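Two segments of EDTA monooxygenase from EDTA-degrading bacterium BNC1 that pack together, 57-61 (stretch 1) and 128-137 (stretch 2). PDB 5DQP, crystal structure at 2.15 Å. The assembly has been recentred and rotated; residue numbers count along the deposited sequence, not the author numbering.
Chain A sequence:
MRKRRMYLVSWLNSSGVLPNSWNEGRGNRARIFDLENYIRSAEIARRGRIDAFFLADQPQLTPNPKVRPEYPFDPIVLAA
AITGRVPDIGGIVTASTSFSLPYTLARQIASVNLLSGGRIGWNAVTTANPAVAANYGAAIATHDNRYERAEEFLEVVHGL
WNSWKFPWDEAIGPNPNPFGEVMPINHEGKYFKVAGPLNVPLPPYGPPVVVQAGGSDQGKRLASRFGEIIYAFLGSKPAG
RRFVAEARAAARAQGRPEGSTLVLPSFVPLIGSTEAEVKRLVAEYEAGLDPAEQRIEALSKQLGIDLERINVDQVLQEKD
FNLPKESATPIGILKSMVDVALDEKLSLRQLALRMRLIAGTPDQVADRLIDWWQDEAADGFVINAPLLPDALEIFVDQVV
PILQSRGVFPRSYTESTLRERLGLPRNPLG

Stretch 1 (57-61) DQPQL
Stretch 2 128-137: ANPAVAANYG

Residues 57-61 form an irregular, largely extended segment that packs against a short helix beginning at Pro 130; together the two stretches bury 313 Å². The closest CA atoms across the contact are those of Gln 60 and Val 132, 5.3 Å apart. Pro 59 (phi/psi -81/72) lies between the more extended Gln 58 (-141/133) and Gln 60 (-155/158), and a weak bond from Gln 60 N to Gln 58 O (2.9 Å) spans it.

Pro 59 contributes the most covered surface. The CA-to-CB bond of Pro 59 points toward stretch 2, and its C-gamma endo ring sets CD 3.8 Å from Val 132 CG1, while its CB lies near the plane of the Tyr 136 ring, at the edge, 4.2 Å from CE2. Tyr 136 has chi1 -63° and chi2 -87°; its CA-to-CB bond points sideways, but the end of the side chain comes nearer. The carbonyl of Pro 59 is also engaged: Asn 135 (chi1 m, chi2 -28°) donates from ND2 to Pro 59 O at 3.0 Å. The same ND2 donates to a water, 3.2 Å away, that also accepts from Leu 61 N at 2.8 Å, so one amide group serves both a direct and a bridged link.

Gln 60 is buried and folded, with chi1 47° and chi2 86°. Its CG packs 3.4 Å from CG2 of Val 132, whose t rotamer (171°) presents a compact branched surface. The fold also brings Gln 60 NE2 within 2.8 Å of Gln 58 OE1, to which it donates. Gln 58, m at chi1 and t at chi2, reaches out so that OE1 accepts a second bond, from Asn 129 ND2 (3.1 Å, 170°). Asn 129 (chi1 -175°, chi2 -9°) suits this junction because its amide has two functions: ND2 crosses to Gln 58, while OD1 caps the helix by accepting from Ala 131 N at 3.0 Å.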

# COMPACT_ATOMS: atom_id res chain seq x y z
N ASP A 57 -11.41 -5.24 -2.43
CA ASP A 57 -11.12 -3.98 -3.08
C ASP A 57 -11.61 -3.97 -4.53
O ASP A 57 -11.58 -4.99 -5.22
CB ASP A 57 -9.62 -3.66 -3.07
CG ASP A 57 -9.32 -2.30 -3.67
OD1 ASP A 57 -9.98 -1.33 -3.23
OD2 ASP A 57 -8.46 -2.19 -4.59
N GLN A 58 -12.06 -2.80 -4.97
CA GLN A 58 -12.23 -2.48 -6.38
C GLN A 58 -11.78 -1.03 -6.50
O GLN A 58 -12.17 -0.21 -5.66
CB GLN A 58 -13.67 -2.63 -6.87
CG GLN A 58 -14.06 -4.07 -7.12
CD GLN A 58 -15.47 -4.17 -7.61
OE1 GLN A 58 -16.12 -3.16 -7.89
NE2 GLN A 58 -15.97 -5.40 -7.72
N PRO A 59 -10.96 -0.70 -7.48
CA PRO A 59 -10.60 0.72 -7.70
C PRO A 59 -11.68 1.47 -8.48
O PRO A 59 -11.54 1.78 -9.66
CB PRO A 59 -9.27 0.61 -8.47
CG PRO A 59 -8.99 -0.91 -8.64
CD PRO A 59 -10.25 -1.63 -8.38
N GLN A 60 -12.80 1.72 -7.80
CA GLN A 60 -13.85 2.63 -8.25
C GLN A 60 -14.61 3.14 -7.02
O GLN A 60 -14.58 2.51 -5.95
CB GLN A 60 -14.82 1.96 -9.22
CG GLN A 60 -15.30 0.59 -8.78
CD GLN A 60 -16.50 0.62 -7.87
OE1 GLN A 60 -17.12 1.66 -7.64
NE2 GLN A 60 -16.86 -0.55 -7.34
N LEU A 61 -15.28 4.28 -7.18
CA LEU A 61 -16.23 4.80 -6.21
C LEU A 61 -17.66 4.61 -6.71
O LEU A 61 -17.99 4.99 -7.84
CB LEU A 61 -15.99 6.29 -5.95
CG LEU A 61 -17.01 6.95 -5.01
CD1 LEU A 61 -17.00 6.25 -3.66
CD2 LEU A 61 -16.65 8.41 -4.84
N ALA A 128 -14.15 -7.34 -13.66
CA ALA A 128 -15.26 -7.32 -14.59
C ALA A 128 -16.09 -6.06 -14.48
O ALA A 128 -16.99 -5.86 -15.31
CB ALA A 128 -16.14 -8.56 -14.36
N ASN A 129 -15.83 -5.19 -13.51
CA ASN A 129 -16.62 -3.98 -13.36
C ASN A 129 -16.16 -2.92 -14.36
O ASN A 129 -15.02 -2.44 -14.28
CB ASN A 129 -16.52 -3.47 -11.92
CG ASN A 129 -17.44 -2.28 -11.65
OD1 ASN A 129 -18.02 -1.72 -12.57
ND2 ASN A 129 -17.56 -1.90 -10.38
N PRO A 130 -17.00 -2.54 -15.33
CA PRO A 130 -16.56 -1.54 -16.33
C PRO A 130 -16.25 -0.16 -15.76
O PRO A 130 -15.54 0.61 -16.42
CB PRO A 130 -17.73 -1.49 -17.32
CG PRO A 130 -18.92 -2.01 -16.53
CD PRO A 130 -18.38 -3.01 -15.58
N ALA A 131 -16.80 0.19 -14.59
CA ALA A 131 -16.39 1.42 -13.91
C ALA A 131 -14.91 1.39 -13.54
O ALA A 131 -14.19 2.40 -13.67
CB ALA A 131 -17.25 1.63 -12.66
N VAL A 132 -14.42 0.23 -13.08
CA VAL A 132 -13.00 0.08 -12.81
C VAL A 132 -12.20 0.25 -14.09
O VAL A 132 -11.24 1.03 -14.14
CB VAL A 132 -12.73 -1.28 -12.15
CG1 VAL A 132 -11.18 -1.55 -12.08
CG2 VAL A 132 -13.38 -1.34 -10.80
N ALA A 133 -12.58 -0.47 -15.15
CA ALA A 133 -11.81 -0.42 -16.39
C ALA A 133 -11.72 0.99 -16.95
O ALA A 133 -10.69 1.36 -17.54
CB ALA A 133 -12.41 -1.38 -17.42
N ALA A 134 -12.74 1.83 -16.72
CA ALA A 134 -12.73 3.21 -17.22
C ALA A 134 -11.75 4.11 -16.46
O ALA A 134 -11.34 5.15 -16.99
CB ALA A 134 -14.13 3.81 -17.15
N ASN A 135 -11.41 3.75 -15.23
CA ASN A 135 -10.40 4.48 -14.48
C ASN A 135 -8.99 4.17 -14.97
O ASN A 135 -8.06 4.90 -14.62
CB ASN A 135 -10.54 4.16 -12.98
CG ASN A 135 -11.80 4.74 -12.41
OD1 ASN A 135 -12.29 5.74 -12.93
ND2 ASN A 135 -12.34 4.14 -11.35
N TYR A 136 -8.84 3.15 -15.82
CA TYR A 136 -7.58 2.81 -16.46
C TYR A 136 -7.64 2.95 -17.97
O TYR A 136 -6.80 2.38 -18.67
CB TYR A 136 -7.14 1.40 -16.06
CG TYR A 136 -6.89 1.35 -14.57
CD1 TYR A 136 -5.66 1.69 -14.06
CD2 TYR A 136 -7.92 1.03 -13.68
CE1 TYR A 136 -5.42 1.69 -12.71
CE2 TYR A 136 -7.70 1.04 -12.30
CZ TYR A 136 -6.44 1.36 -11.83
OH TYR A 136 -6.16 1.37 -10.49
N GLY A 137 -8.63 3.67 -18.49
CA GLY A 137 -8.69 3.91 -19.91
C GLY A 137 -8.96 2.70 -20.75
O GLY A 137 -8.53 2.65 -21.91
O HOH W 1 -14.83 5.31 -9.75